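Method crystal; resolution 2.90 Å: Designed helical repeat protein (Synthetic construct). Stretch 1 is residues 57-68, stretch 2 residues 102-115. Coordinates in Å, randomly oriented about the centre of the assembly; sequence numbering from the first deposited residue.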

ATOM      1  N   GLU A  57      12.692 -17.538  -2.661  1.00124.62           N
ATOM      2  CA  GLU A  57      14.094 -17.146  -2.748  1.00124.59           C
ATOM      3  C   GLU A  57      14.529 -16.385  -1.499  1.00119.68           C
ATOM      4  O   GLU A  57      15.696 -16.430  -1.110  1.00121.29           O
ATOM      5  N   GLY A  58      13.585 -15.689  -0.876  1.00115.21           N
ATOM      6  CA  GLY A  58      13.848 -14.990   0.369  1.00116.96           C
ATOM      7  C   GLY A  58      14.437 -13.604   0.193  1.00113.68           C
ATOM      8  O   GLY A  58      15.128 -13.103   1.078  1.00115.11           O
ATOM      9  N   ASP A  59      14.166 -12.982  -0.951  1.00110.83           N
ATOM     10  CA  ASP A  59      14.640 -11.628  -1.207  1.00109.10           C
ATOM     11  C   ASP A  59      13.525 -10.618  -0.947  1.00107.83           C
ATOM     12  O   ASP A  59      12.572 -10.526  -1.721  1.00111.56           O
ATOM     13  N   PRO A  60      13.646  -9.853   0.149  1.00104.14           N
ATOM     14  CA  PRO A  60      12.644  -8.859   0.553  1.00100.13           C
ATOM     15  C   PRO A  60      12.554  -7.666  -0.398  1.00102.20           C
ATOM     16  O   PRO A  60      11.468  -7.115  -0.581  1.00 97.42           O
ATOM     17  N   GLU A  61      13.679  -7.279  -0.989  1.00111.14           N
ATOM     18  CA  GLU A  61      13.731  -6.115  -1.871  1.00117.51           C
ATOM     19  C   GLU A  61      12.901  -6.331  -3.134  1.00109.30           C
ATOM     20  O   GLU A  61      12.067  -5.492  -3.496  1.00105.49           O
ATOM     21  N   VAL A  62      13.137  -7.460  -3.796  1.00107.10           N
ATOM     22  CA  VAL A  62      12.401  -7.829  -4.998  1.00104.08           C
ATOM     23  C   VAL A  62      10.906  -7.905  -4.707  1.00100.33           C
ATOM     24  O   VAL A  62      10.077  -7.442  -5.497  1.00104.32           O
ATOM     25  N   ALA A  63      10.575  -8.488  -3.559  1.00 94.09           N
ATOM     26  CA  ALA A  63       9.195  -8.591  -3.105  1.00 86.43           C
ATOM     27  C   ALA A  63       8.554  -7.213  -2.965  1.00 76.92           C
ATOM     28  O   ALA A  63       7.457  -6.968  -3.475  1.00 76.44           O
ATOM     29  N   LEU A  64       9.255  -6.318  -2.275  1.00 75.25           N
ATOM     30  CA  LEU A  64       8.780  -4.956  -2.057  1.00 68.96           C
ATOM     31  C   LEU A  64       8.540  -4.235  -3.376  1.00 68.80           C
ATOM     32  O   LEU A  64       7.498  -3.603  -3.569  1.00 68.77           O
ATOM     33  N   ARG A  65       9.510  -4.337  -4.283  1.00 72.32           N
ATOM     34  CA  ARG A  65       9.388  -3.724  -5.601  1.00 73.63           C
ATOM     35  C   ARG A  65       8.165  -4.266  -6.337  1.00 65.99           C
ATOM     36  O   ARG A  65       7.402  -3.510  -6.944  1.00 63.22           O
ATOM     37  N   ALA A  66       7.978  -5.581  -6.266  1.00 66.39           N
ATOM     38  CA  ALA A  66       6.848  -6.233  -6.916  1.00 62.41           C
ATOM     39  C   ALA A  66       5.516  -5.719  -6.374  1.00 59.79           C
ATOM     40  O   ALA A  66       4.604  -5.402  -7.141  1.00 57.88           O
ATOM     41  N   VAL A  67       5.412  -5.630  -5.053  1.00 59.87           N
ATOM     42  CA  VAL A  67       4.159  -5.230  -4.423  1.00 60.71           C
ATOM     43  C   VAL A  67       3.854  -3.748  -4.642  1.00 60.06           C
ATOM     44  O   VAL A  67       2.697  -3.374  -4.842  1.00 60.22           O
ATOM     45  N   GLU A  68       4.880  -2.901  -4.624  1.00 60.48           N
ATOM     46  CA  GLU A  68       4.648  -1.486  -4.901  1.00 61.09           C
ATOM     47  C   GLU A  68       4.328  -1.295  -6.384  1.00 60.92           C
ATOM     48  O   GLU A  68       3.650  -0.337  -6.765  1.00 63.42           O
ATOM     49  N   ARG A 102      -2.561  -7.009   1.632  1.00 71.28           N
ATOM     50  CA  ARG A 102      -2.115  -8.256   2.243  1.00 73.54           C
ATOM     51  C   ARG A 102      -0.780  -8.729   1.667  1.00 71.52           C
ATOM     52  O   ARG A 102       0.019  -9.349   2.374  1.00 72.93           O
ATOM     53  N   LEU A 103      -0.533  -8.430   0.394  1.00 70.29           N
ATOM     54  CA  LEU A 103       0.759  -8.746  -0.212  1.00 71.17           C
ATOM     55  C   LEU A 103       1.868  -7.930   0.446  1.00 67.43           C
ATOM     56  O   LEU A 103       2.959  -8.443   0.711  1.00 68.71           O
ATOM     57  N   ALA A 104       1.580  -6.659   0.710  1.00 64.26           N
ATOM     58  CA  ALA A 104       2.522  -5.795   1.409  1.00 63.61           C
ATOM     59  C   ALA A 104       2.778  -6.324   2.815  1.00 65.86           C
ATOM     60  O   ALA A 104       3.899  -6.245   3.325  1.00 68.32           O
ATOM     61  N   LYS A 105       1.735  -6.867   3.440  1.00 67.01           N
ATOM     62  CA  LYS A 105       1.894  -7.504   4.746  1.00 69.68           C
ATOM     63  C   LYS A 105       2.819  -8.719   4.647  1.00 70.58           C
ATOM     64  O   LYS A 105       3.649  -8.959   5.532  1.00 71.00           O
ATOM     65  N   ARG A 106       2.674  -9.480   3.566  1.00 71.18           N
ATOM     66  CA  ARG A 106       3.539 -10.631   3.322  1.00 77.19           C
ATOM     67  C   ARG A 106       4.990 -10.190   3.138  1.00 81.10           C
ATOM     68  O   ARG A 106       5.921 -10.873   3.575  1.00 91.48           O
ATOM     69  N   VAL A 107       5.178  -9.041   2.494  1.00 73.59           N
ATOM     70  CA  VAL A 107       6.506  -8.450   2.372  1.00 71.15           C
ATOM     71  C   VAL A 107       7.046  -8.082   3.749  1.00 72.08           C
ATOM     72  O   VAL A 107       8.223  -8.296   4.042  1.00 74.02           O
ATOM     73  N   LEU A 108       6.173  -7.540   4.595  1.00 73.32           N
ATOM     74  CA  LEU A 108       6.548  -7.190   5.960  1.00 78.97           C
ATOM     75  C   LEU A 108       7.053  -8.409   6.724  1.00 81.50           C
ATOM     76  O   LEU A 108       8.147  -8.385   7.291  1.00 82.86           O
ATOM     77  N   GLU A 109       6.253  -9.470   6.739  1.00 85.61           N
ATOM     78  CA  GLU A 109       6.616 -10.663   7.497  1.00 93.64           C
ATOM     79  C   GLU A 109       7.848 -11.343   6.900  1.00 93.03           C
ATOM     80  O   GLU A 109       8.654 -11.927   7.628  1.00 96.93           O
ATOM     81  N   LEU A 110       8.004 -11.252   5.580  1.00 88.33           N
ATOM     82  CA  LEU A 110       9.202 -11.777   4.931  1.00 88.58           C
ATOM     83  C   LEU A 110      10.432 -11.001   5.391  1.00 91.23           C
ATOM     84  O   LEU A 110      11.502 -11.575   5.600  1.00 93.85           O
ATOM     85  N   ALA A 111      10.265  -9.692   5.548  1.00 91.93           N
ATOM     86  CA  ALA A 111      11.338  -8.828   6.023  1.00 97.01           C
ATOM     87  C   ALA A 111      11.687  -9.153   7.471  1.00104.24           C
ATOM     88  O   ALA A 111      12.856  -9.127   7.857  1.00108.19           O
ATOM     89  N   GLU A 112      10.667  -9.454   8.269  1.00107.10           N
ATOM     90  CA  GLU A 112      10.882  -9.855   9.656  1.00112.84           C
ATOM     91  C   GLU A 112      11.632 -11.179   9.730  1.00111.41           C
ATOM     92  O   GLU A 112      12.486 -11.372  10.596  1.00114.64           O
ATOM     93  N   LYS A 113      11.307 -12.091   8.817  1.00106.66           N
ATOM     94  CA  LYS A 113      11.991 -13.378   8.752  1.00104.60           C
ATOM     95  C   LYS A 113      13.450 -13.207   8.337  1.00103.43           C
ATOM     96  O   LYS A 113      14.343 -13.840   8.898  1.00105.03           O
ATOM     97  N   GLN A 114      13.685 -12.345   7.353  1.00102.69           N
ATOM     98  CA  GLN A 114      15.036 -12.106   6.858  1.00108.81           C
ATOM     99  C   GLN A 114      15.767 -11.043   7.676  1.00111.64           C
ATOM    100  O   GLN A 114      16.941 -10.767   7.434  1.00113.53           O
ATOM    101  N   GLY A 115      15.070 -10.447   8.639  1.00114.95           N
ATOM    102  CA  GLY A 115      15.660  -9.428   9.489  1.00123.24           C
ATOM    103  C   GLY A 115      16.040  -8.163   8.741  1.00129.05           C
ATOM    104  O   GLY A 115      17.186  -7.712   8.809  1.00133.70           O
TER

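The two helices, 60-68 and 102-114, run nearly antiparallel, with 168° between their N-to-C directions and a closest axial approach of 9.4 Å. No hydrogen bond crosses between the stretches, so the 452 Å² they bury rests mainly on apolar contact.

Glu57 (chi1 m) takes no part. Gly58 has a positive phi of 85°, at which a CB would be jammed against the preceding carbonyl oxygen; a CB would also sit tightly, 3.2 Å, from Gln114 OE1. Gly58 O lies 3.4 Å from Gln114 NE2, but the angle is too poor for a hydrogen bond. Asp59 (chi1 t) points away and caps its own helix, OD1 accepting from Glu61 N at 3.3 Å.

Pro60 is set sideways where the backbones come nearest, its CA 5.6 Å from Ala111 CA. Its CA meets Leu110 CD2 at 4.1 Å, and its ring reaches Gln114, CD to CG, at 4.4 Å. Glu61 and Val62, both t at chi1, make no contact across the interface.

Ala63 points toward the partner helix: its CB lies 3.7 Å from Val107 CG2 and 4.1 Å from Leu110 CD2, Leu110 being t,p. Leu64, also t,p, is directed sideways yet still reaches Val107: both its CB and its CD1 lie 4.2 Å from Val107 CG1. Arg65 points away; its NE and Glu68 OE2, 3.4 Å apart, form a salt bridge by charge alone, since no N-H is aimed at the oxygen.

Val67 (t) points toward the partner and bridges residues about one turn apart on it. CG2 approaches Val107 CG2 at 3.5 Å and Leu103 CB at 3.9 Å, while CG1 lies 3.9 Å from Ala104 CB. Val107 (t) is thus shared by Ala63, Leu64 and Val67, consistent with its 80 Å² of covered area, the largest of any residue here.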

ATOM      1  CB  GLU A  57      14.341 -16.303  -3.999  1.00124.53           C
ATOM      2  CG  GLU A  57      14.220 -17.080  -5.300  1.00128.55           C
ATOM      3  CD  GLU A  57      14.487 -16.223  -6.521  1.00131.33           C
ATOM      4  OE1 GLU A  57      14.598 -14.988  -6.371  1.00133.71           O
ATOM      5  OE2 GLU A  57      14.588 -16.786  -7.630  1.00133.94           O
ATOM      6  CB  ASP A  59      15.152 -11.501  -2.644  1.00108.14           C
ATOM      7  CG  ASP A  59      16.074 -10.310  -2.835  1.00105.91           C
ATOM      8  OD1 ASP A  59      15.989  -9.347  -2.044  1.00103.60           O
ATOM      9  OD2 ASP A  59      16.888 -10.338  -3.783  1.00106.50           O
ATOM     10  CB  PRO A  60      13.134  -8.414   1.935  1.00 98.95           C
ATOM     11  CG  PRO A  60      14.598  -8.665   1.911  1.00103.55           C
ATOM     12  CD  PRO A  60      14.781  -9.904   1.086  1.00105.44           C
ATOM     13  CB  GLU A  61      15.180  -5.799  -2.242  1.00134.90           C
ATOM     14  CG  GLU A  61      15.354  -4.546  -3.084  1.00148.59           C
ATOM     15  CD  GLU A  61      16.810  -4.242  -3.381  1.00170.07           C
ATOM     16  OE1 GLU A  61      17.675  -5.072  -3.034  1.00177.58           O
ATOM     17  OE2 GLU A  61      17.089  -3.169  -3.958  1.00179.96           O
ATOM     18  CB  VAL A  62      12.885  -9.181  -5.558  1.00108.52           C
ATOM     19  CG1 VAL A  62      12.177  -9.503  -6.862  1.00111.63           C
ATOM     20  CG2 VAL A  62      14.393  -9.161  -5.760  1.00112.91           C
ATOM     21  CB  ALA A  63       9.136  -9.341  -1.782  1.00 84.18           C
ATOM     22  CB  LEU A  64       9.780  -4.172  -1.206  1.00 70.28           C
ATOM     23  CG  LEU A  64       9.440  -2.706  -0.936  1.00 68.59           C
ATOM     24  CD1 LEU A  64       8.155  -2.590  -0.131  1.00 64.28           C
ATOM     25  CD2 LEU A  64      10.590  -2.016  -0.222  1.00 71.50           C
ATOM     26  CB  ARG A  65      10.652  -3.966  -6.429  1.00 84.99           C
ATOM     27  CG  ARG A  65      11.249  -2.703  -7.029  1.00 94.34           C
ATOM     28  CD  ARG A  65      10.211  -1.923  -7.819  1.00102.36           C
ATOM     29  NE  ARG A  65      10.718  -0.629  -8.265  1.00113.32           N
ATOM     30  CZ  ARG A  65       9.957   0.330  -8.785  1.00122.07           C
ATOM     31  NH1 ARG A  65      10.501   1.478  -9.164  1.00132.87           N
ATOM     32  NH2 ARG A  65       8.651   0.142  -8.921  1.00119.71           N
ATOM     33  CB  ALA A  66       6.939  -7.741  -6.745  1.00 63.85           C
ATOM     34  CB  VAL A  67       4.170  -5.547  -2.915  1.00 62.00           C
ATOM     35  CG1 VAL A  67       2.917  -5.015  -2.240  1.00 61.15           C
ATOM     36  CG2 VAL A  67       4.273  -7.045  -2.710  1.00 65.12           C
ATOM     37  CB  GLU A  68       5.847  -0.632  -4.475  1.00 66.40           C
ATOM     38  CG  GLU A  68       7.133  -0.882  -5.234  1.00 74.24           C
ATOM     39  CD  GLU A  68       8.327  -0.211  -4.579  1.00 82.25           C
ATOM     40  OE1 GLU A  68       8.169   0.332  -3.465  1.00 80.62           O
ATOM     41  OE2 GLU A  68       9.424  -0.225  -5.175  1.00 93.76           O
ATOM     42  CB  ARG A 102      -3.185  -9.343   2.082  1.00 78.15           C
ATOM     43  CG  ARG A 102      -3.556  -9.671   0.645  1.00 80.73           C
ATOM     44  CD  ARG A 102      -4.690 -10.687   0.584  1.00 88.63           C
ATOM     45  NE  ARG A 102      -5.968 -10.108   0.991  1.00 86.82           N
ATOM     46  CZ  ARG A 102      -6.930  -9.751   0.146  1.00 87.68           C
ATOM     47  NH1 ARG A 102      -6.768  -9.920  -1.159  1.00 85.67           N
ATOM     48  NH2 ARG A 102      -8.059  -9.229   0.607  1.00 93.86           N
ATOM     49  CB  LEU A 103       0.739  -8.489  -1.721  1.00 68.53           C
ATOM     50  CG  LEU A 103      -0.158  -9.393  -2.570  1.00 67.18           C
ATOM     51  CD1 LEU A 103       0.145  -9.214  -4.050  1.00 66.16           C
ATOM     52  CD2 LEU A 103      -0.025 -10.851  -2.155  1.00 73.39           C
ATOM     53  CB  ALA A 104       2.005  -4.367   1.461  1.00 62.39           C
ATOM     54  CB  LYS A 105       0.538  -7.918   5.321  1.00 72.05           C
ATOM     55  CG  LYS A 105       0.626  -8.528   6.713  1.00 79.18           C
ATOM     56  CD  LYS A 105      -0.736  -8.948   7.239  1.00 83.41           C
ATOM     57  CE  LYS A 105      -0.619  -9.577   8.618  1.00 86.90           C
ATOM     58  NZ  LYS A 105      -1.941 -10.017   9.141  1.00 91.83           N
ATOM     59  CB  ARG A 106       3.053 -11.419   2.103  1.00 78.46           C
ATOM     60  CG  ARG A 106       1.707 -12.097   2.318  1.00 81.26           C
ATOM     61  CD  ARG A 106       1.099 -12.601   1.016  1.00 84.45           C
ATOM     62  NE  ARG A 106       1.841 -13.722   0.445  1.00 90.72           N
ATOM     63  CZ  ARG A 106       1.443 -14.411  -0.621  1.00 95.54           C
ATOM     64  NH1 ARG A 106       0.308 -14.097  -1.229  1.00 94.31           N
ATOM     65  NH2 ARG A 106       2.177 -15.418  -1.075  1.00103.99           N
ATOM     66  CB  VAL A 107       6.491  -7.202   1.464  1.00 67.35           C
ATOM     67  CG1 VAL A 107       7.723  -6.338   1.700  1.00 66.67           C
ATOM     68  CG2 VAL A 107       6.406  -7.618   0.013  1.00 65.12           C
ATOM     69  CB  LEU A 108       5.363  -6.558   6.697  1.00 82.03           C
ATOM     70  CG  LEU A 108       5.528  -6.194   8.176  1.00 91.42           C
ATOM     71  CD1 LEU A 108       4.744  -4.939   8.477  1.00 99.38           C
ATOM     72  CD2 LEU A 108       5.066  -7.320   9.093  1.00 91.40           C
ATOM     73  CB  GLU A 109       5.436 -11.639   7.572  1.00100.29           C
ATOM     74  CG  GLU A 109       4.986 -12.209   6.240  1.00105.53           C
ATOM     75  CD  GLU A 109       3.642 -12.903   6.326  1.00113.34           C
ATOM     76  OE1 GLU A 109       2.902 -12.648   7.299  1.00112.42           O
ATOM     77  OE2 GLU A 109       3.327 -13.704   5.421  1.00118.26           O
ATOM     78  CB  LEU A 110       9.078 -11.711   3.408  1.00 83.62           C
ATOM     79  CG  LEU A 110      10.285 -12.241   2.628  1.00 82.90           C
ATOM     80  CD1 LEU A 110      10.495 -13.723   2.904  1.00 85.64           C
ATOM     81  CD2 LEU A 110      10.135 -11.985   1.135  1.00 80.58           C
ATOM     82  CB  ALA A 111      10.946  -7.366   5.883  1.00 94.69           C
ATOM     83  CB  GLU A 112       9.551  -9.963  10.401  1.00119.23           C
ATOM     84  CG  GLU A 112       8.877  -8.628  10.668  1.00125.22           C
ATOM     85  CD  GLU A 112       7.610  -8.772  11.487  1.00128.22           C
ATOM     86  OE1 GLU A 112       7.109  -9.910  11.612  1.00130.32           O
ATOM     87  OE2 GLU A 112       7.120  -7.749  12.011  1.00131.44           O
ATOM     88  CB  LYS A 113      11.274 -14.320   7.782  1.00103.88           C
ATOM     89  CG  LYS A 113       9.903 -14.775   8.255  1.00102.27           C
ATOM     90  CD  LYS A 113       9.166 -15.541   7.169  1.00101.22           C
ATOM     91  CE  LYS A 113       7.764 -15.923   7.618  1.00100.97           C
ATOM     92  NZ  LYS A 113       7.013 -16.629   6.544  1.00101.26           N
ATOM     93  CB  GLN A 114      15.000 -11.689   5.385  1.00109.90           C
ATOM     94  CG  GLN A 114      15.748 -12.633   4.454  1.00116.73           C
ATOM     95  CD  GLN A 114      14.997 -13.925   4.205  1.00123.59           C
ATOM     96  OE1 GLN A 114      15.588 -15.005   4.167  1.00128.86           O
ATOM     97  NE2 GLN A 114      13.685 -13.821   4.025  1.00126.59           N
TER